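Local coordinates for Fe(2+) transporter FeoB (Methanocaldococcus jannaschii, PDB 2WJI), which probably transports ferrous iron across the cell membrane in a GTP-driven uptake system, this chain being its nucleotide-binding N-terminal G-domain, at residues N21-E26 against M150-L155; L63-N66 against E70-A73; V89-L94 against D119-L124. All blocks are in the same frame, centred on the assembly; numbering follows the deposited sequence.

Contact 1 of 3, residues N21-E26 against M150-L155; sequences NALTGE and MGIEEL. Unlike the reference sequence in segment 150-155: E154 (reference Asp).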
ATOM      1  N   ASN A  21       1.631   8.169   7.390  1.00 30.57           N
ATOM      2  CA  ASN A  21       1.227   9.241   8.311  1.00 35.97           C
ATOM      3  C   ASN A  21      -0.285   9.365   8.437  1.00 31.73           C
ATOM      4  O   ASN A  21      -0.818   9.489   9.537  1.00 37.11           O
ATOM      5  CB  ASN A  21       1.782  10.605   7.875  1.00 39.59           C
ATOM      6  CG  ASN A  21       0.979  11.778   8.467  1.00 47.40           C
ATOM      7  OD1 ASN A  21       0.158  12.395   7.782  1.00 52.34           O
ATOM      8  ND2 ASN A  21       1.205  12.071   9.744  1.00 44.08           N
ATOM      9  N   ALA A  22      -0.976   9.342   7.304  1.00 25.97           N
ATOM     10  CA  ALA A  22      -2.425   9.469   7.289  1.00 33.53           C
ATOM     11  C   ALA A  22      -3.132   8.369   8.084  1.00 32.51           C
ATOM     12  O   ALA A  22      -4.118   8.631   8.776  1.00 30.38           O
ATOM     13  CB  ALA A  22      -2.941   9.507   5.851  1.00 32.39           C
ATOM     14  N   LEU A  23      -2.631   7.144   7.979  1.00 26.49           N
ATOM     15  CA  LEU A  23      -3.247   6.004   8.666  1.00 30.17           C
ATOM     16  C   LEU A  23      -2.946   5.998  10.157  1.00 29.78           C
ATOM     17  O   LEU A  23      -3.822   5.732  10.972  1.00 32.40           O
ATOM     18  CB  LEU A  23      -2.754   4.680   8.068  1.00 30.92           C
ATOM     19  CG  LEU A  23      -3.285   4.238   6.703  1.00 30.00           C
ATOM     20  CD1 LEU A  23      -2.414   3.120   6.143  1.00 28.55           C
ATOM     21  CD2 LEU A  23      -4.746   3.817   6.792  1.00 25.51           C
ATOM     22  N   THR A  24      -1.693   6.279  10.497  1.00 32.27           N
ATOM     23  CA  THR A  24      -1.176   6.036  11.838  1.00 38.14           C
ATOM     24  C   THR A  24      -1.001   7.303  12.667  1.00 44.74           C
ATOM     25  O   THR A  24      -0.881   7.234  13.895  1.00 45.45           O
ATOM     26  CB  THR A  24       0.184   5.335  11.760  1.00 37.13           C
ATOM     27  OG1 THR A  24       1.143   6.236  11.197  1.00 42.16           O
ATOM     28  CG2 THR A  24       0.090   4.105  10.881  1.00 38.20           C
ATOM     29  N   GLY A  25      -0.975   8.453  11.995  1.00 43.92           N
ATOM     30  CA  GLY A  25      -0.776   9.729  12.660  1.00 46.64           C
ATOM     31  C   GLY A  25       0.677   9.992  13.019  1.00 50.23           C
ATOM     32  O   GLY A  25       0.985  10.950  13.732  1.00 50.89           O
ATOM     33  N   GLU A  26       1.572   9.138  12.528  1.00 46.97           N
ATOM     34  CA  GLU A  26       3.002   9.292  12.781  1.00 47.47           C
ATOM     35  C   GLU A  26       3.624  10.304  11.820  1.00 45.00           C
ATOM     36  O   GLU A  26       3.038  10.629  10.783  1.00 40.63           O
ATOM     37  CB  GLU A  26       3.721   7.943  12.648  1.00 48.90           C
ATOM     38  CG  GLU A  26       3.240   6.873  13.620  1.00 54.21           C
ATOM     39  CD  GLU A  26       3.654   7.159  15.049  1.00 62.65           C
ATOM     40  OE1 GLU A  26       4.632   7.914  15.245  1.00 67.35           O
ATOM     41  OE2 GLU A  26       3.008   6.629  15.976  1.00 64.80           O
ATOM     42  N   MET A 150      -7.989  12.103   1.179  1.00 32.36           N
ATOM     43  CA  MET A 150      -9.243  11.596   0.651  1.00 27.31           C
ATOM     44  C   MET A 150      -9.120  10.104   0.371  1.00 28.35           C
ATOM     45  O   MET A 150      -8.176   9.669  -0.292  1.00 29.70           O
ATOM     46  CB  MET A 150      -9.625  12.359  -0.621  1.00 32.83           C
ATOM     47  CG  MET A 150     -10.022  13.816  -0.364  1.00 38.27           C
ATOM     48  SD  MET A 150     -10.130  14.846  -1.852  1.00 43.44           S
ATOM     49  CE  MET A 150     -11.436  14.011  -2.748  1.00 37.12           C
ATOM     50  N   GLY A 151     -10.060   9.325   0.901  1.00 26.89           N
ATOM     51  CA  GLY A 151     -10.101   7.891   0.686  1.00 25.90           C
ATOM     52  C   GLY A 151      -9.349   7.100   1.742  1.00 32.55           C
ATOM     53  O   GLY A 151      -9.137   5.890   1.591  1.00 27.59           O
ATOM     54  N   ILE A 152      -8.945   7.778   2.814  1.00 35.95           N
ATOM     55  CA  ILE A 152      -8.186   7.129   3.884  1.00 33.55           C
ATOM     56  C   ILE A 152      -9.048   6.202   4.735  1.00 36.87           C
ATOM     57  O   ILE A 152      -8.595   5.122   5.141  1.00 35.46           O
ATOM     58  CB  ILE A 152      -7.501   8.147   4.808  1.00 32.60           C
ATOM     59  CG1 ILE A 152      -6.549   9.038   4.007  1.00 35.53           C
ATOM     60  CG2 ILE A 152      -6.773   7.432   5.944  1.00 32.42           C
ATOM     61  CD1 ILE A 152      -5.406   8.294   3.373  1.00 33.98           C
ATOM     62  N   GLU A 153     -10.281   6.614   5.012  1.00 30.40           N
ATOM     63  CA  GLU A 153     -11.186   5.755   5.772  1.00 33.24           C
ATOM     64  C   GLU A 153     -11.618   4.575   4.916  1.00 28.90           C
ATOM     65  O   GLU A 153     -11.828   3.483   5.431  1.00 26.63           O
ATOM     66  CB  GLU A 153     -12.417   6.505   6.327  1.00 34.42           C
ATOM     67  CG  GLU A 153     -13.444   5.542   6.958  1.00 38.11           C
ATOM     68  CD  GLU A 153     -14.560   6.213   7.773  1.00 41.82           C
ATOM     69  OE1 GLU A 153     -15.054   7.304   7.403  1.00 41.63           O
ATOM     70  OE2 GLU A 153     -14.972   5.608   8.783  1.00 37.33           O
ATOM     71  N   GLU A 154     -11.756   4.791   3.610  1.00 24.51           N
ATOM     72  CA  GLU A 154     -12.056   3.676   2.713  1.00 26.92           C
ATOM     73  C   GLU A 154     -10.944   2.646   2.785  1.00 22.89           C
ATOM     74  O   GLU A 154     -11.207   1.445   2.833  1.00 27.76           O
ATOM     75  CB  GLU A 154     -12.249   4.139   1.267  1.00 26.51           C
ATOM     76  CG  GLU A 154     -13.624   4.724   1.013  1.00 44.30           C
ATOM     77  CD  GLU A 154     -13.784   6.046   1.703  1.00 48.20           C
ATOM     78  OE1 GLU A 154     -14.737   6.206   2.497  1.00 59.51           O
ATOM     79  OE2 GLU A 154     -12.932   6.926   1.456  1.00 39.01           O
ATOM     80  N   LEU A 155      -9.703   3.124   2.805  1.00 29.99           N
ATOM     81  CA  LEU A 155      -8.543   2.239   2.901  1.00 27.42           C
ATOM     82  C   LEU A 155      -8.572   1.460   4.209  1.00 27.31           C
ATOM     83  O   LEU A 155      -8.370   0.250   4.203  1.00 26.48           O
ATOM     84  CB  LEU A 155      -7.227   3.014   2.770  1.00 27.01           C
ATOM     85  CG  LEU A 155      -5.930   2.179   2.789  1.00 27.71           C
ATOM     86  CD1 LEU A 155      -5.987   1.043   1.777  1.00 27.01           C
ATOM     87  CD2 LEU A 155      -4.706   3.064   2.529  1.00 23.31           C
TER
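Behind the faces where A22 and L23 meet I152 and L155, the end of helix 16-24 is tied off by a short, nearly straight bond: N21 ND2 donates a hydrogen bond to E26 O at 2.6 Å and 168°. E26 O lies in the amide plane of N21, although the donor is tilted from the carbonyl plane of E26, and the bond fixes which way the amide is turned. T24 OG1 accepts from E26 N at 3.2 Å, an ST turn, while G25 leaves the helix with positive phi. The contact itself is purely apolar. I152 sends its CG1 branch beside its own backbone N (chi1 -59°), and the terminal CD1 meets A22 CB at 3.7 Å. Its other branch, CG2, passes L23 CD2 at 4.2 Å. One turn on, L155 CD2 reaches L23 CD1 at 4.3 Å; L155 also touches I19 of helix 16-24, and I152 rests on L144. G151 sits at the N-cap of helix 152-162 and accepts from L155 N through its carbonyl. N21, A22, T24 and G25 belong to magnesium-binding sites of the protein, but the ion bound here is about 12 Å from the side chain of A22. The helix that follows the P-loop thus packs against the last helix of this chain, a neighbourhood belonging to the Ras-like GTPase fold.

Contact 2 of 3, residues L63-N66 against E70-A73; sequences LTAN and EIIA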
ATOM      1  N   LEU A  63      11.034  -7.304  -6.886  1.00 35.59           N
ATOM      2  CA  LEU A  63      11.527  -8.110  -5.767  1.00 33.92           C
ATOM      3  C   LEU A  63      12.587  -9.140  -6.161  1.00 40.28           C
ATOM      4  O   LEU A  63      12.625 -10.256  -5.635  1.00 42.15           O
ATOM      5  CB  LEU A  63      10.374  -8.772  -5.022  1.00 33.77           C
ATOM      6  CG  LEU A  63       9.479  -7.761  -4.300  1.00 35.62           C
ATOM      7  CD1 LEU A  63       8.246  -8.411  -3.704  1.00 34.68           C
ATOM      8  CD2 LEU A  63      10.265  -7.014  -3.234  1.00 37.92           C
ATOM      9  N   THR A  64      13.453  -8.759  -7.086  1.00 40.64           N
ATOM     10  CA  THR A  64      14.628  -9.560  -7.373  1.00 53.51           C
ATOM     11  C   THR A  64      15.669  -9.192  -6.324  1.00 59.95           C
ATOM     12  O   THR A  64      15.360  -8.490  -5.368  1.00 64.92           O
ATOM     13  CB  THR A  64      15.153  -9.284  -8.784  1.00 59.36           C
ATOM     14  OG1 THR A  64      15.510  -7.902  -8.898  1.00 58.05           O
ATOM     15  CG2 THR A  64      14.074  -9.611  -9.809  1.00 59.69           C
ATOM     16  N   ALA A  65      16.901  -9.651  -6.495  1.00 64.06           N
ATOM     17  CA  ALA A  65      17.927  -9.400  -5.489  1.00 65.75           C
ATOM     18  C   ALA A  65      18.987  -8.423  -5.990  1.00 66.03           C
ATOM     19  O   ALA A  65      20.157  -8.781  -6.116  1.00 66.99           O
ATOM     20  CB  ALA A  65      18.566 -10.712  -5.058  1.00 65.20           C
ATOM     21  N   ASN A  66      18.579  -7.185  -6.253  1.00 64.52           N
ATOM     22  CA  ASN A  66      19.456  -6.228  -6.926  1.00 66.28           C
ATOM     23  C   ASN A  66      19.887  -5.040  -6.067  1.00 62.67           C
ATOM     24  O   ASN A  66      20.768  -4.272  -6.458  1.00 62.94           O
ATOM     25  CB  ASN A  66      18.803  -5.725  -8.218  1.00 64.36           C
ATOM     26  CG  ASN A  66      18.658  -6.815  -9.266  1.00 62.42           C
ATOM     27  OD1 ASN A  66      17.860  -6.690 -10.201  1.00 61.00           O
ATOM     28  ND2 ASN A  66      19.426  -7.896  -9.114  1.00 56.92           N
ATOM     29  N   GLU A  70      15.507  -4.061  -1.963  1.00 31.43           N
ATOM     30  CA  GLU A  70      14.737  -5.167  -2.528  1.00 33.55           C
ATOM     31  C   GLU A  70      14.872  -6.438  -1.673  1.00 36.82           C
ATOM     32  O   GLU A  70      13.895  -7.166  -1.473  1.00 33.22           O
ATOM     33  CB  GLU A  70      15.116  -5.426  -3.987  1.00 35.69           C
ATOM     34  CG  GLU A  70      14.791  -4.262  -4.928  1.00 37.84           C
ATOM     35  CD  GLU A  70      15.002  -4.600  -6.395  1.00 46.63           C
ATOM     36  OE1 GLU A  70      15.045  -3.657  -7.216  1.00 48.69           O
ATOM     37  OE2 GLU A  70      15.130  -5.798  -6.729  1.00 48.63           O
ATOM     38  N   ILE A  71      16.073  -6.684  -1.150  1.00 32.94           N
ATOM     39  CA  ILE A  71      16.296  -7.834  -0.274  1.00 40.79           C
ATOM     40  C   ILE A  71      15.525  -7.680   1.031  1.00 41.05           C
ATOM     41  O   ILE A  71      14.953  -8.643   1.536  1.00 41.50           O
ATOM     42  CB  ILE A  71      17.794  -8.026   0.071  1.00 41.23           C
ATOM     43  CG1 ILE A  71      18.647  -7.999  -1.197  1.00 46.83           C
ATOM     44  CG2 ILE A  71      18.008  -9.320   0.842  1.00 37.97           C
ATOM     45  CD1 ILE A  71      18.419  -9.175  -2.105  1.00 51.01           C
ATOM     46  N   ILE A  72      15.524  -6.468   1.579  1.00 43.95           N
ATOM     47  CA  ILE A  72      14.802  -6.190   2.817  1.00 45.95           C
ATOM     48  C   ILE A  72      13.290  -6.388   2.648  1.00 40.85           C
ATOM     49  O   ILE A  72      12.639  -7.011   3.489  1.00 34.11           O
ATOM     50  CB  ILE A  72      15.078  -4.763   3.332  1.00 49.33           C
ATOM     51  CG1 ILE A  72      16.560  -4.595   3.680  1.00 49.81           C
ATOM     52  CG2 ILE A  72      14.192  -4.448   4.537  1.00 51.15           C
ATOM     53  CD1 ILE A  72      16.899  -3.251   4.298  1.00 50.52           C
ATOM     54  N   ALA A  73      12.740  -5.857   1.558  1.00 39.42           N
ATOM     55  CA  ALA A  73      11.317  -5.990   1.263  1.00 35.74           C
ATOM     56  C   ALA A  73      10.906  -7.450   1.094  1.00 35.45           C
ATOM     57  O   ALA A  73       9.918  -7.904   1.677  1.00 34.73           O
ATOM     58  CB  ALA A  73      10.954  -5.188   0.011  1.00 32.25           C
TER
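E70 and T64 lie side by side, their side chains pointing the same way, and E70 OE2 does the touching. T64 OG1 is 3.0 Å from E70 OE2 in a probable hydrogen bond, though its proton has another acceptor within reach. With CG beside its backbone N (chi1 -64°) and an extended chain beyond, E70 reaches back over the loop, where OE2 also comes within 3.0 Å of T64 O. Replacing E70 by alanine would probably take from the T64 hydroxyl one of its possible acceptors and open a gap between loop and helix. On one flank I71 CD1 lies against A65 CB at the surface, the 3.3 Å between them being too close to be relied on. On the buried flank L63 CD2 meets A73 CB at 3.8 Å. Farther out, L63 packs on L100 and L104 of helix 94-106 and on M107 just after it, and its backbone N is bonded to Q103 OE1, which probably helps hold the loop. Segment 63-66 lies downstream of the predicted GTP-binding D56-G59 element, probably in the switch II region. Since T64 O and E70 OE2 are both acceptors, their closeness would probably disfavour a full negative charge on the carboxylate.

Contact 3 of 3, residues V89-L94 against D119-L124; sequences VDATAL and DLAKSL. With GNP (phosphoaminophosphonic acid-guanylate ester), chain C.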
ATOM      1  N   VAL A  89       0.108   2.026  -5.390  1.00 22.57           N
ATOM      2  CA  VAL A  89       0.452   2.271  -6.780  1.00 26.94           C
ATOM      3  C   VAL A  89       0.057   3.687  -7.207  1.00 30.64           C
ATOM      4  O   VAL A  89      -0.927   4.247  -6.714  1.00 33.19           O
ATOM      5  CB  VAL A  89      -0.215   1.228  -7.705  1.00 30.93           C
ATOM      6  CG1 VAL A  89       0.066  -0.186  -7.200  1.00 37.55           C
ATOM      7  CG2 VAL A  89      -1.699   1.466  -7.793  1.00 30.17           C
ATOM      8  N   ASP A  90       0.841   4.263  -8.115  1.00 27.85           N
ATOM      9  CA  ASP A  90       0.586   5.608  -8.622  1.00 24.73           C
ATOM     10  C   ASP A  90      -0.384   5.508  -9.788  1.00 25.47           C
ATOM     11  O   ASP A  90      -0.087   4.861 -10.791  1.00 28.84           O
ATOM     12  CB  ASP A  90       1.906   6.255  -9.060  1.00 28.32           C
ATOM     13  CG  ASP A  90       1.741   7.701  -9.547  1.00 36.29           C
ATOM     14  OD1 ASP A  90       0.596   8.171  -9.740  1.00 33.61           O
ATOM     15  OD2 ASP A  90       2.782   8.369  -9.748  1.00 35.06           O
ATOM     16  N   ALA A  91      -1.551   6.137  -9.648  1.00 26.96           N
ATOM     17  CA  ALA A  91      -2.575   6.102 -10.692  1.00 26.04           C
ATOM     18  C   ALA A  91      -2.072   6.661 -12.019  1.00 27.86           C
ATOM     19  O   ALA A  91      -2.612   6.326 -13.071  1.00 33.06           O
ATOM     20  CB  ALA A  91      -3.816   6.853 -10.255  1.00 22.20           C
ATOM     21  N   THR A  92      -1.053   7.515 -11.971  1.00 27.63           N
ATOM     22  CA  THR A  92      -0.533   8.129 -13.202  1.00 28.53           C
ATOM     23  C   THR A  92       0.646   7.378 -13.827  1.00 32.32           C
ATOM     24  O   THR A  92       1.224   7.834 -14.816  1.00 34.11           O
ATOM     25  CB  THR A  92      -0.136   9.612 -13.005  1.00 28.02           C
ATOM     26  OG1 THR A  92       1.001   9.697 -12.135  1.00 25.77           O
ATOM     27  CG2 THR A  92      -1.304  10.406 -12.430  1.00 33.97           C
ATOM     28  N   ALA A  93       1.015   6.238 -13.246  1.00 32.10           N
ATOM     29  CA  ALA A  93       2.079   5.416 -13.819  1.00 31.54           C
ATOM     30  C   ALA A  93       1.783   3.944 -13.585  1.00 32.88           C
ATOM     31  O   ALA A  93       2.586   3.220 -12.993  1.00 32.86           O
ATOM     32  CB  ALA A  93       3.436   5.795 -13.229  1.00 30.31           C
ATOM     33  N   LEU A  94       0.633   3.497 -14.068  1.00 34.54           N
ATOM     34  CA  LEU A  94       0.131   2.173 -13.716  1.00 34.57           C
ATOM     35  C   LEU A  94       1.025   1.049 -14.234  1.00 35.41           C
ATOM     36  O   LEU A  94       1.398   0.160 -13.470  1.00 34.54           O
ATOM     37  CB  LEU A  94      -1.298   1.990 -14.221  1.00 40.92           C
ATOM     38  CG  LEU A  94      -2.273   1.499 -13.158  1.00 49.21           C
ATOM     39  CD1 LEU A  94      -2.132   2.368 -11.919  1.00 51.20           C
ATOM     40  CD2 LEU A  94      -3.698   1.523 -13.685  1.00 50.26           C
ATOM     41  N   ASP A 119      -6.125  12.372  -7.677  1.00 28.78           N
ATOM     42  CA  ASP A 119      -6.307  13.783  -7.996  1.00 30.99           C
ATOM     43  C   ASP A 119      -5.376  14.209  -9.148  1.00 34.32           C
ATOM     44  O   ASP A 119      -5.757  15.007 -10.008  1.00 31.84           O
ATOM     45  CB  ASP A 119      -6.056  14.654  -6.764  1.00 30.86           C
ATOM     46  CG  ASP A 119      -4.625  14.539  -6.250  1.00 36.01           C
ATOM     47  OD1 ASP A 119      -3.943  15.580  -6.129  1.00 42.61           O
ATOM     48  OD2 ASP A 119      -4.174  13.410  -5.973  1.00 30.60           O
ATOM     49  N   LEU A 120      -4.159  13.675  -9.159  1.00 32.12           N
ATOM     50  CA  LEU A 120      -3.222  13.963 -10.245  1.00 30.38           C
ATOM     51  C   LEU A 120      -3.758  13.386 -11.554  1.00 28.45           C
ATOM     52  O   LEU A 120      -3.790  14.070 -12.576  1.00 28.98           O
ATOM     53  CB  LEU A 120      -1.822  13.420  -9.928  1.00 21.35           C
ATOM     54  CG  LEU A 120      -0.670  13.915 -10.812  1.00 24.87           C
ATOM     55  CD1 LEU A 120      -0.645  15.438 -10.852  1.00 25.64           C
ATOM     56  CD2 LEU A 120       0.676  13.360 -10.331  1.00 26.44           C
ATOM     57  N   ALA A 121      -4.194  12.130 -11.516  1.00 25.58           N
ATOM     58  CA  ALA A 121      -4.780  11.502 -12.694  1.00 34.14           C
ATOM     59  C   ALA A 121      -5.922  12.346 -13.248  1.00 41.47           C
ATOM     60  O   ALA A 121      -5.980  12.629 -14.446  1.00 39.99           O
ATOM     61  CB  ALA A 121      -5.266  10.103 -12.367  1.00 39.09           C
ATOM     62  N   LYS A 122      -6.829  12.748 -12.367  1.00 40.67           N
ATOM     63  CA  LYS A 122      -7.971  13.565 -12.764  1.00 44.25           C
ATOM     64  C   LYS A 122      -7.539  14.842 -13.490  1.00 42.04           C
ATOM     65  O   LYS A 122      -8.069  15.176 -14.552  1.00 43.59           O
ATOM     66  CB  LYS A 122      -8.807  13.916 -11.533  1.00 44.47           C
ATOM     67  CG  LYS A 122      -9.985  14.828 -11.807  1.00 52.48           C
ATOM     68  CD  LYS A 122     -10.353  15.615 -10.560  1.00 55.79           C
ATOM     69  CE  LYS A 122      -9.362  16.751 -10.297  1.00 54.87           C
ATOM     70  NZ  LYS A 122      -8.073  16.320  -9.665  1.00 41.84           N
ATOM     71  N   SER A 123      -6.575  15.552 -12.918  1.00 39.85           N
ATOM     72  CA  SER A 123      -6.147  16.831 -13.475  1.00 45.95           C
ATOM     73  C   SER A 123      -5.360  16.665 -14.779  1.00 43.20           C
ATOM     74  O   SER A 123      -5.204  17.619 -15.535  1.00 48.67           O
ATOM     75  CB  SER A 123      -5.322  17.618 -12.455  1.00 47.51           C
ATOM     76  OG  SER A 123      -3.971  17.194 -12.460  1.00 49.43           O
ATOM     77  N   LEU A 124      -4.876  15.454 -15.037  1.00 38.02           N
ATOM     78  CA  LEU A 124      -4.123  15.169 -16.256  1.00 41.24           C
ATOM     79  C   LEU A 124      -4.960  14.398 -17.274  1.00 45.36           C
ATOM     80  O   LEU A 124      -4.436  13.906 -18.280  1.00 49.48           O
ATOM     81  CB  LEU A 124      -2.841  14.395 -15.935  1.00 33.23           C
ATOM     82  CG  LEU A 124      -1.824  15.138 -15.065  1.00 36.98           C
ATOM     83  CD1 LEU A 124      -0.520  14.375 -14.997  1.00 41.91           C
ATOM     84  CD2 LEU A 124      -1.590  16.548 -15.600  1.00 37.40           C
TER
HETATM   85  PG  GNP C1166       9.881   6.965  -1.043  1.00 32.59           P
HETATM   86  O1G GNP C1166       9.851   6.516   0.383  1.00 29.73           O
HETATM   87  O2G GNP C1166       9.926   5.820  -2.038  1.00 29.98           O
HETATM   88  O3G GNP C1166      11.100   7.855  -1.068  1.00 37.89           O
HETATM   89  N3B GNP C1166       8.603   7.875  -1.378  1.00 31.56           N
HETATM   90  PB  GNP C1166       7.100   7.688  -0.855  1.00 31.59           P
HETATM   91  O1B GNP C1166       6.487   6.526  -1.528  1.00 27.88           O
HETATM   92  O2B GNP C1166       7.127   7.631   0.607  1.00 26.02           O
HETATM   93  O3A GNP C1166       6.287   8.927  -1.263  1.00 30.98           O
HETATM   94  PA  GNP C1166       5.860  10.113  -0.365  1.00 32.39           P
HETATM   95  O1A GNP C1166       4.647   9.729   0.402  1.00 36.74           O
HETATM   96  O2A GNP C1166       6.994  10.650   0.421  1.00 26.57           O
HETATM   97  O5' GNP C1166       5.413  11.226  -1.372  1.00 43.44           O
HETATM   98  C5' GNP C1166       6.056  11.331  -2.636  1.00 41.36           C
HETATM   99  C4' GNP C1166       5.540  12.554  -3.372  1.00 38.57           C
HETATM  100  O4' GNP C1166       4.225  12.297  -3.933  1.00 31.70           O
HETATM  101  C3' GNP C1166       5.400  13.804  -2.509  1.00 39.43           C
HETATM  102  O3' GNP C1166       5.679  14.953  -3.299  1.00 44.20           O
HETATM  103  C2' GNP C1166       3.931  13.777  -2.140  1.00 36.88           C
HETATM  104  O2' GNP C1166       3.429  15.070  -1.880  1.00 42.39           O
HETATM  105  C1' GNP C1166       3.327  13.257  -3.435  1.00 30.41           C
HETATM  106  N9  GNP C1166       2.021  12.661  -3.206  1.00 29.52           N
HETATM  107  C8  GNP C1166       1.694  11.738  -2.239  1.00 32.81           C
HETATM  108  N7  GNP C1166       0.434  11.400  -2.269  1.00 31.57           N
HETATM  109  C5  GNP C1166      -0.109  12.155  -3.309  1.00 28.46           C
HETATM  110  C6  GNP C1166      -1.431  12.215  -3.812  1.00 30.48           C
HETATM  111  O6  GNP C1166      -2.432  11.592  -3.420  1.00 32.23           O
HETATM  112  N1  GNP C1166      -1.552  13.114  -4.875  1.00 22.50           N
HETATM  113  C2  GNP C1166      -0.518  13.864  -5.390  1.00 30.08           C
HETATM  114  N2  GNP C1166      -0.825  14.679  -6.417  1.00 26.42           N
HETATM  115  N3  GNP C1166       0.727  13.811  -4.928  1.00 32.81           N
HETATM  116  C4  GNP C1166       0.859  12.943  -3.892  1.00 30.18           C
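T92, whose CG2 lies 3.5 Å from A121 N, turns two donors back on a single oxygen of its own loop. Its backbone N meets D90 OD1 at 2.9 Å, and its hydroxyl OG1 also reaches D90 OD1 at 2.9 Å; both come from the same face, above the carboxylate plane. The first bond makes an Asx turn inside a type I beta turn from D90 to A93. The torsion of T92 puts OG1 between the backbone N and the carbonyl carbon (chi1 68°), which leaves CG2 anti to the carbonyl carbon, facing the helix. There the methyl approaches L120 CG at 3.9 Å, the two side chains crossing at about a right angle, and it also lies over the backbone of A121. Beside it A91 CB faces A121 CB at 4.1 Å, two small side chains that let the turn and helix 118-123 come close. This helix opens within the N116-D119 element, the NKxD motif (G4) of GTPases, and the turn follows strand 84-90, which pairs in parallel with strand 111-116 on one side. D119 reads the guanine with both carboxylate oxygens: GNP N1 donates to D119 OD2 at 2.9 Å, almost dead straight (177°), and GNP N2 to D119 OD1 at 3.3 Å, more bent (140°). L120 CB lies near the same exocyclic amine. K148 makes a long, weak ion pair with D119 OD1. Past the base, the helix folds polar ends onto its own carbonyls: K122 NZ bonds to D119 O at 2.7 Å, in the carbonyl plane on a lone pair; D119 O also accepts from S123 N, and S123 OG donates to L120 O.

Contacts 2 and 3 follow one another along the chain, and both are nested in the loop closed by contact 1. Contact 3 bears on the guanine end of the bound nucleotide analogue. Contacts 1 and 3 have centres 19 Å apart and come within about 6 Å at their nearest atoms; the side chain of I152 is about 8 Å from the analogue and about 4 Å from that of A146, a GTP-binding residue. Contact 2 lies on the opposite side of the chain's centre from contact 1, their centres 27 Å apart (26 Å from contact 2 to contact 3); the side chain of A73 is about 11 Å from the analogue and about 13 Å from the magnesium ion.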